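Local coordinates for multicopper oxidase type 1 (Nitrosomonas europaea, PDB 3G5W), which binds copper in a two-domain chain of the multicopper oxidase family and probably acts as a laccase-like oxidoreductase, at residues A[15-20]-A[171-176]; A[21-26]-A[152-157]; A[28-33]-A[307-312]; A[139-144]-A[294-299]; A[145-150]-A[162-167]. All coordinates share one frame; numbering follows the deposited sequence.

Contact 1. Residues A[15-20]-A[171-176]; sequences VLVGKR and AKSFPE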
# COMPACT_ATOMS: atom_id res chain seq x y z
N VAL A 15 -11.66 13.36 22.80
CA VAL A 15 -12.17 14.22 21.74
C VAL A 15 -11.14 14.30 20.62
O VAL A 15 -10.00 14.71 20.85
CB VAL A 15 -12.49 15.65 22.28
CG1 VAL A 15 -12.92 16.57 21.14
CG2 VAL A 15 -13.57 15.60 23.37
N LEU A 16 -11.53 13.88 19.42
CA LEU A 16 -10.60 13.86 18.29
C LEU A 16 -10.35 15.27 17.76
O LEU A 16 -9.20 15.71 17.65
CB LEU A 16 -11.13 12.94 17.17
CG LEU A 16 -11.49 11.49 17.51
CD1 LEU A 16 -11.87 10.74 16.24
CD2 LEU A 16 -10.35 10.77 18.24
N VAL A 17 -11.44 15.97 17.43
CA VAL A 17 -11.42 17.36 16.97
C VAL A 17 -12.78 17.95 17.28
O VAL A 17 -13.77 17.22 17.34
CB VAL A 17 -11.33 17.51 15.43
CG1 VAL A 17 -10.15 18.38 15.02
CG2 VAL A 17 -11.44 16.18 14.69
N GLY A 18 -12.83 19.27 17.42
CA GLY A 18 -14.08 19.99 17.62
C GLY A 18 -14.95 19.30 18.65
O GLY A 18 -14.53 19.10 19.80
N LYS A 19 -16.16 18.92 18.23
CA LYS A 19 -17.12 18.25 19.10
C LYS A 19 -17.18 16.73 18.88
O LYS A 19 -18.02 16.03 19.46
CB LYS A 19 -18.52 18.87 18.92
CG LYS A 19 -18.65 20.24 19.57
CD LYS A 19 -19.92 20.98 19.14
CE LYS A 19 -20.08 22.26 19.96
NZ LYS A 19 -20.89 23.29 19.25
N ARG A 20 -16.26 16.21 18.06
CA ARG A 20 -16.21 14.78 17.79
C ARG A 20 -15.52 14.00 18.92
O ARG A 20 -14.29 13.93 18.98
CB ARG A 20 -15.58 14.50 16.41
CG ARG A 20 -15.32 13.03 16.06
CD ARG A 20 -16.33 12.05 16.67
NE ARG A 20 -17.66 12.22 16.14
CZ ARG A 20 -18.79 11.92 16.79
NH1 ARG A 20 -18.77 11.45 18.03
NH2 ARG A 20 -19.94 12.12 16.18
N ALA A 171 -4.31 10.54 18.22
CA ALA A 171 -5.71 10.73 18.61
C ALA A 171 -6.25 12.16 18.49
O ALA A 171 -7.31 12.46 19.05
CB ALA A 171 -5.99 10.16 20.01
N LYS A 172 -5.54 13.04 17.77
CA LYS A 172 -6.10 14.34 17.36
C LYS A 172 -6.08 14.54 15.85
O LYS A 172 -5.14 14.12 15.17
CB LYS A 172 -5.40 15.52 18.03
CG LYS A 172 -5.39 15.48 19.56
CD LYS A 172 -6.80 15.44 20.16
CE LYS A 172 -7.36 16.82 20.43
NZ LYS A 172 -8.21 16.77 21.67
N SER A 173 -7.11 15.20 15.33
CA SER A 173 -7.11 15.65 13.94
C SER A 173 -6.69 17.12 13.87
O SER A 173 -6.95 17.90 14.80
CB SER A 173 -8.50 15.49 13.31
OG SER A 173 -8.99 14.17 13.44
N PHE A 174 -6.03 17.48 12.78
CA PHE A 174 -5.82 18.87 12.44
C PHE A 174 -7.20 19.55 12.40
O PHE A 174 -8.16 18.97 11.88
CB PHE A 174 -5.14 18.98 11.08
CG PHE A 174 -4.72 20.38 10.72
CD1 PHE A 174 -5.58 21.21 10.00
CD2 PHE A 174 -3.48 20.87 11.11
CE1 PHE A 174 -5.20 22.51 9.67
CE2 PHE A 174 -3.10 22.16 10.78
CZ PHE A 174 -3.96 22.98 10.07
N PRO A 175 -7.30 20.81 12.89
CA PRO A 175 -6.24 21.69 13.40
C PRO A 175 -5.89 21.55 14.89
O PRO A 175 -5.29 22.47 15.45
CB PRO A 175 -6.80 23.09 13.12
CG PRO A 175 -8.29 22.92 13.26
CD PRO A 175 -8.62 21.48 12.89
N GLU A 176 -6.24 20.44 15.51
CA GLU A 176 -5.94 20.25 16.94
C GLU A 176 -4.70 19.39 17.22
O GLU A 176 -4.42 19.02 18.37
CB GLU A 176 -7.18 19.75 17.68
CG GLU A 176 -8.22 20.84 17.86
CD GLU A 176 -9.53 20.33 18.40
OE1 GLU A 176 -9.52 19.49 19.33
OE2 GLU A 176 -10.58 20.77 17.88
O HOH W 1 -7.79 12.54 21.64
O HOH W 2 -12.04 19.87 20.56

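Contact 2. Residues A[21-26]-A[152-157]; sequences DFHTFA and NKPGEG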
# COMPACT_ATOMS: atom_id res chain seq x y z
N ASP A 21 -16.34 13.43 19.80
CA ASP A 21 -15.83 12.62 20.90
C ASP A 21 -15.87 11.13 20.55
O ASP A 21 -16.50 10.73 19.57
CB ASP A 21 -16.58 12.92 22.22
CG ASP A 21 -18.02 12.41 22.23
OD1 ASP A 21 -18.59 12.11 21.16
OD2 ASP A 21 -18.59 12.32 23.33
N PHE A 22 -15.17 10.32 21.34
CA PHE A 22 -15.15 8.88 21.13
C PHE A 22 -15.04 8.14 22.45
O PHE A 22 -14.34 8.59 23.36
CB PHE A 22 -13.98 8.49 20.21
CG PHE A 22 -14.38 7.64 19.04
CD1 PHE A 22 -14.46 6.26 19.15
CD2 PHE A 22 -14.71 8.23 17.83
CE1 PHE A 22 -14.84 5.48 18.06
CE2 PHE A 22 -15.09 7.46 16.74
CZ PHE A 22 -15.16 6.08 16.86
N HIS A 23 -15.73 7.00 22.56
CA HIS A 23 -15.64 6.12 23.71
C HIS A 23 -14.45 5.17 23.49
O HIS A 23 -14.37 4.48 22.48
CB HIS A 23 -16.94 5.32 23.84
CG HIS A 23 -17.07 4.54 25.11
ND1 HIS A 23 -16.08 3.70 25.58
CD2 HIS A 23 -18.09 4.43 26.00
CE1 HIS A 23 -16.47 3.13 26.70
NE2 HIS A 23 -17.69 3.56 26.98
N THR A 24 -13.52 5.16 24.44
CA THR A 24 -12.31 4.36 24.34
C THR A 24 -12.10 3.48 25.56
O THR A 24 -12.61 3.78 26.66
CB THR A 24 -11.04 5.23 24.13
OG1 THR A 24 -10.83 6.08 25.27
CG2 THR A 24 -11.15 6.08 22.87
N PHE A 25 -11.35 2.40 25.37
CA PHE A 25 -10.88 1.55 26.46
C PHE A 25 -9.40 1.84 26.63
O PHE A 25 -8.55 1.15 26.06
CB PHE A 25 -11.13 0.06 26.16
CG PHE A 25 -12.49 -0.24 25.58
CD1 PHE A 25 -13.64 0.32 26.11
CD2 PHE A 25 -12.61 -1.12 24.50
CE1 PHE A 25 -14.89 0.04 25.57
CE2 PHE A 25 -13.88 -1.41 23.96
CZ PHE A 25 -15.01 -0.82 24.49
N ALA A 26 -9.10 2.85 27.43
CA ALA A 26 -7.78 3.47 27.43
C ALA A 26 -6.85 2.95 28.51
O ALA A 26 -7.23 2.86 29.69
CB ALA A 26 -7.93 4.98 27.55
N ASN A 152 -19.98 6.22 20.17
CA ASN A 152 -20.54 5.99 21.49
C ASN A 152 -21.27 4.66 21.63
O ASN A 152 -22.25 4.53 22.37
CB ASN A 152 -21.39 7.19 21.90
CG ASN A 152 -20.54 8.40 22.23
OD1 ASN A 152 -19.66 8.35 23.10
ND2 ASN A 152 -20.77 9.50 21.52
N LYS A 153 -20.75 3.66 20.93
CA LYS A 153 -21.31 2.31 20.97
C LYS A 153 -20.24 1.26 21.29
O LYS A 153 -19.91 0.43 20.43
CB LYS A 153 -22.03 2.00 19.65
CG LYS A 153 -23.35 2.78 19.48
CD LYS A 153 -24.02 2.47 18.15
CE LYS A 153 -25.35 3.22 18.02
NZ LYS A 153 -26.36 2.74 19.01
N PRO A 154 -19.70 1.27 22.53
CA PRO A 154 -18.65 0.33 22.93
C PRO A 154 -19.12 -1.12 22.81
O PRO A 154 -20.27 -1.42 23.13
CB PRO A 154 -18.40 0.69 24.41
CG PRO A 154 -19.64 1.38 24.84
CD PRO A 154 -20.07 2.16 23.64
N GLY A 155 -18.25 -1.99 22.32
CA GLY A 155 -18.61 -3.38 22.07
C GLY A 155 -19.16 -3.61 20.68
O GLY A 155 -19.47 -4.75 20.30
N GLU A 156 -19.30 -2.54 19.91
CA GLU A 156 -19.78 -2.61 18.53
C GLU A 156 -18.81 -1.90 17.58
O GLU A 156 -18.08 -1.00 17.99
CB GLU A 156 -21.16 -1.96 18.41
CG GLU A 156 -22.26 -2.62 19.20
CD GLU A 156 -23.59 -1.92 19.02
OE1 GLU A 156 -24.03 -1.20 19.95
OE2 GLU A 156 -24.20 -2.06 17.93
N GLY A 157 -18.83 -2.30 16.30
CA GLY A 157 -18.06 -1.62 15.26
C GLY A 157 -16.98 -2.44 14.60
O GLY A 157 -16.62 -3.52 15.08

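Contact 3. Residues A[28-33]-A[307-312]; sequences NGQVPA and MHNSKV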
# COMPACT_ATOMS: atom_id res chain seq x y z
N ASN A 28 -4.36 3.36 31.25
CA ASN A 28 -4.20 4.47 32.22
C ASN A 28 -5.05 5.69 31.88
O ASN A 28 -4.66 6.83 32.15
CB ASN A 28 -2.72 4.85 32.39
CG ASN A 28 -1.95 3.91 33.31
OD1 ASN A 28 -2.51 2.95 33.85
ND2 ASN A 28 -0.66 4.18 33.50
N GLY A 29 -6.22 5.45 31.29
CA GLY A 29 -7.16 6.51 30.94
C GLY A 29 -6.67 7.55 29.93
O GLY A 29 -7.18 8.66 29.89
N GLN A 30 -5.68 7.17 29.11
CA GLN A 30 -5.13 8.07 28.09
C GLN A 30 -5.00 7.40 26.73
O GLN A 30 -4.81 6.19 26.65
CB GLN A 30 -3.77 8.64 28.53
CG GLN A 30 -2.65 7.63 28.65
CD GLN A 30 -1.31 8.29 28.86
OE1 GLN A 30 -0.57 8.54 27.90
NE2 GLN A 30 -1.00 8.60 30.10
N VAL A 31 -5.11 8.21 25.67
CA VAL A 31 -4.95 7.74 24.28
C VAL A 31 -4.12 8.78 23.50
O VAL A 31 -4.52 9.94 23.42
CB VAL A 31 -6.31 7.50 23.56
CG1 VAL A 31 -6.09 6.88 22.17
CG2 VAL A 31 -7.22 6.60 24.38
N PRO A 32 -2.95 8.39 22.97
CA PRO A 32 -2.26 7.09 23.06
C PRO A 32 -1.95 6.70 24.50
O PRO A 32 -1.93 7.56 25.39
CB PRO A 32 -0.95 7.32 22.29
CG PRO A 32 -0.81 8.78 22.14
CD PRO A 32 -2.19 9.34 22.12
N ALA A 33 -1.72 5.41 24.71
CA ALA A 33 -1.37 4.87 26.01
C ALA A 33 -0.00 5.41 26.45
O ALA A 33 0.71 6.03 25.65
CB ALA A 33 -1.35 3.36 25.94
N MET A 307 8.22 4.31 32.41
CA MET A 307 6.91 4.57 31.83
C MET A 307 6.49 6.01 32.08
O MET A 307 6.62 6.51 33.20
CB MET A 307 5.85 3.61 32.39
CG MET A 307 4.47 3.76 31.74
SD MET A 307 3.24 2.55 32.28
CE MET A 307 2.77 3.30 33.83
N HIS A 308 5.96 6.66 31.05
CA HIS A 308 5.55 8.05 31.17
C HIS A 308 4.07 8.24 30.83
O HIS A 308 3.67 8.07 29.68
CB HIS A 308 6.44 8.97 30.32
CG HIS A 308 7.89 8.89 30.68
ND1 HIS A 308 8.42 9.59 31.75
CD2 HIS A 308 8.91 8.17 30.16
CE1 HIS A 308 9.71 9.32 31.85
NE2 HIS A 308 10.03 8.46 30.90
N ASN A 309 3.28 8.57 31.85
CA ASN A 309 1.90 9.00 31.64
C ASN A 309 1.91 10.46 31.24
O ASN A 309 2.89 11.16 31.50
CB ASN A 309 1.07 8.84 32.91
CG ASN A 309 1.02 7.42 33.41
OD1 ASN A 309 0.85 6.48 32.63
ND2 ASN A 309 1.19 7.25 34.71
N SER A 310 0.84 10.92 30.61
CA SER A 310 0.75 12.33 30.24
C SER A 310 -0.66 12.86 30.31
O SER A 310 -1.58 12.26 29.77
CB SER A 310 1.28 12.56 28.83
OG SER A 310 1.09 13.92 28.47
N LYS A 311 -0.80 14.02 30.95
CA LYS A 311 -2.08 14.73 31.03
C LYS A 311 -2.52 15.25 29.66
O LYS A 311 -3.70 15.52 29.44
CB LYS A 311 -2.02 15.88 32.04
CG LYS A 311 -1.85 15.44 33.50
CD LYS A 311 -1.84 16.65 34.43
CE LYS A 311 -1.51 16.27 35.87
NZ LYS A 311 -2.73 15.94 36.67
N VAL A 312 -1.57 15.38 28.74
CA VAL A 312 -1.87 15.77 27.35
C VAL A 312 -2.81 14.77 26.67
O VAL A 312 -3.72 15.17 25.93
CB VAL A 312 -0.57 15.93 26.51
CG1 VAL A 312 -0.89 16.25 25.04
CG2 VAL A 312 0.34 17.02 27.12

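Contact 4. Residues A[139-144]-A[294-299]; sequences YILMLS and DFYYEE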
# COMPACT_ATOMS: atom_id res chain seq x y z
N TYR A 139 10.41 12.25 17.87
CA TYR A 139 8.95 12.42 17.82
C TYR A 139 8.22 11.11 17.50
O TYR A 139 8.64 10.37 16.61
CB TYR A 139 8.57 13.44 16.74
CG TYR A 139 9.00 14.86 17.04
CD1 TYR A 139 8.08 15.79 17.52
CD2 TYR A 139 10.32 15.26 16.84
CE1 TYR A 139 8.47 17.10 17.80
CE2 TYR A 139 10.72 16.56 17.11
CZ TYR A 139 9.80 17.47 17.61
OH TYR A 139 10.20 18.76 17.88
N ILE A 140 7.12 10.85 18.20
CA ILE A 140 6.30 9.67 17.95
C ILE A 140 4.99 10.13 17.32
O ILE A 140 4.29 10.97 17.90
CB ILE A 140 6.02 8.88 19.26
CG1 ILE A 140 7.33 8.33 19.84
CG2 ILE A 140 4.99 7.75 19.03
CD1 ILE A 140 7.22 7.82 21.27
N LEU A 141 4.68 9.62 16.13
CA LEU A 141 3.40 9.90 15.46
C LEU A 141 2.65 8.60 15.20
O LEU A 141 3.03 7.82 14.31
CB LEU A 141 3.56 10.65 14.13
CG LEU A 141 4.56 11.75 13.72
CD1 LEU A 141 3.83 12.81 12.89
CD2 LEU A 141 5.37 12.40 14.83
N MET A 142 1.58 8.38 15.96
CA MET A 142 0.75 7.19 15.79
C MET A 142 -0.48 7.53 14.96
O MET A 142 -1.26 8.42 15.32
CB MET A 142 0.35 6.62 17.16
CG MET A 142 1.57 6.32 18.06
SD MET A 142 1.20 5.39 19.56
CE MET A 142 0.98 3.75 18.88
N LEU A 143 -0.65 6.83 13.84
CA LEU A 143 -1.67 7.16 12.85
C LEU A 143 -2.86 6.23 12.99
O LEU A 143 -2.70 5.01 13.01
CB LEU A 143 -1.09 7.03 11.43
CG LEU A 143 0.27 7.72 11.21
CD1 LEU A 143 0.87 7.33 9.86
CD2 LEU A 143 0.14 9.24 11.35
N SER A 144 -4.06 6.82 13.08
CA SER A 144 -5.29 6.05 13.32
C SER A 144 -6.43 6.53 12.44
O SER A 144 -6.48 7.70 12.06
CB SER A 144 -5.72 6.17 14.78
OG SER A 144 -4.82 5.48 15.62
N ASP A 294 5.02 18.06 24.44
CA ASP A 294 4.90 16.61 24.66
C ASP A 294 3.75 15.91 23.91
O ASP A 294 3.41 14.77 24.25
CB ASP A 294 4.85 16.29 26.16
CG ASP A 294 5.61 15.02 26.51
OD1 ASP A 294 6.49 14.59 25.73
OD2 ASP A 294 5.35 14.45 27.59
N PHE A 295 3.17 16.56 22.91
CA PHE A 295 2.10 15.96 22.10
C PHE A 295 2.61 14.80 21.22
O PHE A 295 1.83 13.96 20.76
CB PHE A 295 1.38 17.01 21.25
CG PHE A 295 0.31 16.43 20.37
CD1 PHE A 295 0.55 16.22 19.00
CD2 PHE A 295 -0.92 16.06 20.90
CE1 PHE A 295 -0.43 15.66 18.18
CE2 PHE A 295 -1.91 15.50 20.09
CZ PHE A 295 -1.66 15.29 18.72
N TYR A 296 3.92 14.77 20.98
CA TYR A 296 4.56 13.65 20.27
C TYR A 296 5.49 12.89 21.21
O TYR A 296 6.38 12.16 20.77
CB TYR A 296 5.30 14.14 19.01
CG TYR A 296 4.41 14.93 18.08
CD1 TYR A 296 3.52 14.28 17.22
CD2 TYR A 296 4.44 16.33 18.07
CE1 TYR A 296 2.68 15.00 16.38
CE2 TYR A 296 3.60 17.05 17.23
CZ TYR A 296 2.73 16.38 16.38
OH TYR A 296 1.89 17.07 15.55
N TYR A 297 5.27 13.06 22.51
CA TYR A 297 6.13 12.49 23.55
C TYR A 297 7.57 12.98 23.43
O TYR A 297 8.49 12.35 23.94
CB TYR A 297 6.11 10.95 23.52
CG TYR A 297 4.97 10.31 24.28
CD1 TYR A 297 4.71 10.63 25.62
CD2 TYR A 297 4.16 9.35 23.67
CE1 TYR A 297 3.67 10.02 26.32
CE2 TYR A 297 3.11 8.73 24.36
CZ TYR A 297 2.87 9.07 25.69
OH TYR A 297 1.84 8.48 26.37
N GLU A 298 7.77 14.12 22.76
CA GLU A 298 9.11 14.63 22.50
C GLU A 298 9.82 15.11 23.77
O GLU A 298 11.05 15.09 23.84
CB GLU A 298 9.10 15.71 21.41
CG GLU A 298 8.68 17.11 21.86
CD GLU A 298 7.17 17.32 21.91
OE1 GLU A 298 6.76 18.45 22.25
OE2 GLU A 298 6.39 16.39 21.62
N GLU A 299 9.05 15.54 24.77
CA GLU A 299 9.63 15.92 26.07
C GLU A 299 9.83 14.71 26.98
O GLU A 299 10.87 14.59 27.64
CB GLU A 299 8.80 17.00 26.77
CG GLU A 299 8.64 18.32 25.99
CD GLU A 299 9.98 18.97 25.64
OE1 GLU A 299 10.17 19.36 24.46
OE2 GLU A 299 10.85 19.08 26.53

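Contact 5. Residues A[145-150]-A[162-167]; sequences DWVSSW and DVFDYY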
# COMPACT_ATOMS: atom_id res chain seq x y z
N ASP A 145 -7.34 5.60 12.14
CA ASP A 145 -8.53 5.86 11.31
C ASP A 145 -9.78 5.47 12.10
O ASP A 145 -9.83 4.38 12.69
CB ASP A 145 -8.42 5.07 10.01
CG ASP A 145 -7.02 5.12 9.42
OD1 ASP A 145 -6.64 6.19 8.92
OD2 ASP A 145 -6.29 4.11 9.47
N TRP A 146 -10.78 6.35 12.12
CA TRP A 146 -11.93 6.17 13.02
C TRP A 146 -13.25 6.15 12.25
O TRP A 146 -13.38 6.82 11.23
CB TRP A 146 -11.99 7.29 14.07
CG TRP A 146 -10.71 7.51 14.84
CD1 TRP A 146 -9.56 8.11 14.39
CD2 TRP A 146 -10.45 7.15 16.21
NE1 TRP A 146 -8.60 8.13 15.38
CE2 TRP A 146 -9.12 7.55 16.51
CE3 TRP A 146 -11.20 6.52 17.21
CZ2 TRP A 146 -8.54 7.36 17.77
CZ3 TRP A 146 -10.62 6.33 18.47
CH2 TRP A 146 -9.30 6.74 18.73
N VAL A 147 -14.22 5.38 12.76
CA VAL A 147 -15.58 5.31 12.21
C VAL A 147 -16.55 5.93 13.22
O VAL A 147 -16.92 5.30 14.21
CB VAL A 147 -15.99 3.84 11.91
CG1 VAL A 147 -17.40 3.78 11.31
CG2 VAL A 147 -14.99 3.18 10.94
N SER A 148 -16.97 7.18 12.97
CA SER A 148 -17.73 7.95 13.96
C SER A 148 -19.12 7.39 14.30
O SER A 148 -19.67 7.69 15.37
CB SER A 148 -17.84 9.43 13.55
OG SER A 148 -18.75 9.60 12.49
N SER A 149 -19.69 6.57 13.41
CA SER A 149 -20.99 5.95 13.67
C SER A 149 -20.96 5.03 14.90
O SER A 149 -22.00 4.75 15.49
CB SER A 149 -21.49 5.18 12.44
OG SER A 149 -20.74 3.99 12.25
N TRP A 150 -19.76 4.59 15.29
CA TRP A 150 -19.61 3.73 16.47
C TRP A 150 -19.02 4.46 17.68
O TRP A 150 -18.73 3.83 18.70
CB TRP A 150 -18.78 2.48 16.16
CG TRP A 150 -19.31 1.67 15.01
CD1 TRP A 150 -18.73 1.51 13.78
CD2 TRP A 150 -20.53 0.90 14.98
NE1 TRP A 150 -19.51 0.69 12.99
CE2 TRP A 150 -20.62 0.31 13.70
CE3 TRP A 150 -21.55 0.66 15.92
CZ2 TRP A 150 -21.69 -0.51 13.33
CZ3 TRP A 150 -22.62 -0.16 15.55
CH2 TRP A 150 -22.68 -0.74 14.26
N ASP A 162 -18.88 -0.12 7.22
CA ASP A 162 -18.38 1.01 8.01
C ASP A 162 -17.88 2.14 7.11
O ASP A 162 -17.29 1.89 6.04
CB ASP A 162 -17.26 0.56 8.94
CG ASP A 162 -17.77 0.00 10.25
OD1 ASP A 162 -19.00 -0.02 10.47
OD2 ASP A 162 -16.93 -0.42 11.07
N VAL A 163 -18.13 3.37 7.54
CA VAL A 163 -17.65 4.53 6.81
C VAL A 163 -16.63 5.27 7.68
O VAL A 163 -16.98 5.85 8.71
CB VAL A 163 -18.81 5.46 6.36
CG1 VAL A 163 -18.28 6.66 5.61
CG2 VAL A 163 -19.81 4.69 5.48
N PHE A 164 -15.36 5.21 7.26
CA PHE A 164 -14.31 5.91 8.00
C PHE A 164 -14.44 7.39 7.71
O PHE A 164 -14.67 7.78 6.57
CB PHE A 164 -12.92 5.39 7.59
CG PHE A 164 -12.60 4.03 8.13
CD1 PHE A 164 -11.90 3.90 9.33
CD2 PHE A 164 -13.00 2.88 7.46
CE1 PHE A 164 -11.60 2.64 9.84
CE2 PHE A 164 -12.71 1.62 7.97
CZ PHE A 164 -12.01 1.50 9.16
N ASP A 165 -14.32 8.22 8.74
CA ASP A 165 -14.52 9.66 8.55
C ASP A 165 -13.66 10.59 9.41
O ASP A 165 -13.72 11.80 9.23
CB ASP A 165 -16.01 10.03 8.70
CG ASP A 165 -16.64 9.48 9.97
OD1 ASP A 165 -15.94 8.91 10.83
OD2 ASP A 165 -17.88 9.62 10.09
N TYR A 166 -12.87 10.03 10.33
CA TYR A 166 -11.89 10.81 11.08
C TYR A 166 -10.52 10.13 11.10
O TYR A 166 -10.43 8.91 11.17
CB TYR A 166 -12.36 11.14 12.51
CG TYR A 166 -13.48 12.15 12.54
CD1 TYR A 166 -13.23 13.51 12.74
CD2 TYR A 166 -14.81 11.74 12.35
CE1 TYR A 166 -14.26 14.44 12.75
CE2 TYR A 166 -15.85 12.67 12.36
CZ TYR A 166 -15.57 14.01 12.56
OH TYR A 166 -16.59 14.92 12.57
N TYR A 167 -9.47 10.95 11.01
CA TYR A 167 -8.10 10.47 10.89
C TYR A 167 -7.22 11.28 11.82
O TYR A 167 -7.32 12.50 11.86
CB TYR A 167 -7.64 10.58 9.42
CG TYR A 167 -8.66 9.97 8.50
CD1 TYR A 167 -8.66 8.60 8.25
CD2 TYR A 167 -9.69 10.75 7.96
CE1 TYR A 167 -9.64 8.02 7.44
CE2 TYR A 167 -10.67 10.18 7.15
CZ TYR A 167 -10.63 8.81 6.89
OH TYR A 167 -11.59 8.23 6.10
O HOH W 3 -18.98 6.68 10.40
O HOH W 4 -20.28 3.78 9.27

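Contact 1. Residues A[15-20]-A[171-176]
Lys172 folds back over the turn at 15-20 rather than stretching away from it. Its CB stands over Leu16 O, 3.8 Å off. Bends at chi2 and chi3 (-58° and -91°) then bring CD to 3.4 Å from Val15 O, CE lies alongside the carbonyls of Val15 and Leu16, and NZ donates to Val15 O at 2.8 Å from above the carbonyl plane. The type II' turn Val17-Arg20 closes the beta hairpin between strands 2-15 and 20-27, so the lysine grips the base of the turn while Glu176 takes its tip: OE2 accepts Gly18 N at 2.7 Å, with a water bridging OE1 to Gly18 O. An alanine in place of Lys172 would probably loosen this base, losing the ammonium bond to Val15 O and the methylenes lying over both carbonyls. Between these grips the backbone N of Ser173 donates to Leu16 O at 3.2 Å. Val17 wedges in beside it, CG2 tight against Ser173 CB at 3.3 Å, while Ser173 OG turns to Tyr167 O.

Contact 2. Residues A[21-26]-A[152-157]
His23 offers one face of its imidazole to Pro154, whose CG stands over it 3.8 Å from the ring centroid and 21° off the normal, a CH-pi contact in which the two side chains cross nearly at right angles. With CG anti to the backbone N (chi1 -171°), the imidazole swings out from the strand to meet the proline. A serine in place of His23 removes the flat surface Pro154 packs on and would probably weaken the hold on this turn. Pro154 also serves Phe25: its CB touches the edge of that ring, 3.7 Å from CZ. At the start of the strand Asn152 ND2 makes only a weak bond of 3.4 Å to Asp21 OD1; Arg13 ties the pair more firmly, taking Asp21 OD2 in a salt bridge and Asn152 OD1 in a hydrogen bond. The type II turn Lys153-Glu156 thus lies along strand 20-27, which pairs on with strand 2-15, while Phe25 reaches Glu110 of helix 108-114 and meets the copper ligand His111 edge-to-face.

Contact 3. Residues A[28-33]-A[307-312]
The loop 28-33 links strands 20-27 and 35-39 of the first, cupredoxin-type domain, and the chain returning near the C terminus runs past it as strand 306-308, antiparallel to 35-39, gives way to an irregular segment. Asn28, in a left-handed backbone conformation, carries the polar link. Its ND2 donates to Asn309 OD1 at 2.9 Å with an angle of 164° at the hydrogen, the acceptor lying in the amide plane of Asn28 but the donor standing above the carbonyl plane of Asn309. The two amides are turned 68° against each other, and Asn28 OD1 is held separately by Ser8 N. Met307 meets the same amide tip to tip, with CE 3.6 Å from Asn28 ND2. Gly29 continues the left-handed path and brings Gln30 round to face the other segment. Gln30 has CG in the crowded position between its backbone N and carbonyl carbon (chi1 66°) and an extended chain beyond, so that its amide rests on the backbone of Asn309 and Ser310. Val31 turns its side chain to Ile14, Thr24 and Ala26; a cis peptide then leads into Pro32, packed on Trp118 and Phe313. Ala33 gives its carbonyl to Tyr297 OH. At Ser310, which the Gln30 amide partly covers, the chain bends in an ST turn, Ser310 OG accepting from Val312 N at 3.0 Å.

Contact 4. Residues A[139-144]-A[294-299]
Tyr296 O receives one well-formed bond from the strand, from Ile140 N at 3.0 Å, with 159° at the hydrogen and the donor in the carbonyl plane on a lone pair. The turn behind it, type I from Asp294 to Tyr297, is braced by Glu298: with CG in the crowded position and the chain bent at chi2, its carboxylate folds back so that OE2 accepts Tyr296 N at 3.0 Å and OE1 accepts Asp294 N at 2.8 Å. This places Glu298 CB over one face of the Tyr139 ring, a CH-pi contact 4.1 Å from the centroid. Tyr296 CB comes to the edge of that ring, 3.6 Å from CD1, and the two tyrosine rings meet obliquely with their planes at 60°. Further along, Leu141 CD2 touches Tyr296 CD1 at 3.6 Å, while Ile140 CD1 lies against Tyr297 CB at 4.0 Å. Tyr296 OH finds its partner elsewhere, on Gln178 O. Here a turn of the C-terminal region lies against strand 137-146 close to where its neighbour 166-169 ends, and Ile140 and Tyr297 both reach Pro120 on strand 118-124: a buried junction between the two cupredoxin-type domains.

Contact 5. Residues A[145-150]-A[162-167]
The carboxylate of Asp165 clasps Ser148 with both oxygens, each using its syn lone pair: OD1 accepts Ser148 N at 2.9 Å and OD2 accepts Ser148 OG at 2.6 Å. Beyond it, Trp150 NE1 donates almost straight to Asp162 OD1 at 2.7 Å, in the indole plane but from above the carboxylate. Between the two aspartates Val147 CG2 sits over the centre of the Phe164 ring, 3.6 Å from the centroid. A classic beta bulge sets Asp165 in place: Asp165 N donates to Trp146 O at 3.0 Å, Tyr166 N reaches the same oxygen weakly, and Trp146 N closes the antiparallel pair on Tyr166 O at 2.8 Å. Further out, Met114 of helix 108-114 packs on Val147, Trp150 and Asp162, and Pro160 of the second subunit packs on Val163 and Asp165. A water adds a bond to Asp165 OD2, also linking Val163 O with Ser149 N. With three donors around it and no cation among them, the Asp165 carboxylate is likely to be ionised and stabilised by neutral groups.

How the contacts relate
Contacts 1, 2 and 5 touch one another, their centres 11 to 16 Å apart, where the hairpin of strands 2-15 and 20-27 meets strands 137-146 and 166-169 of the second domain. Leu16 and Phe22 both pack on Trp146, so the three share one interface. Contacts 3 and 4, with centres about 11 Å apart, lie nearer the centre of the chain and are joined through Tyr297 and Ala33. Strand 137-146 serves contact 4 and then contact 5. Along the chain, contact 5 is nested inside the loops closed by contacts 1, 3 and 4, whereas contacts 1 and 3 cross, so the ties between the first domain, the second domain and the C-terminal region overlap along the sequence.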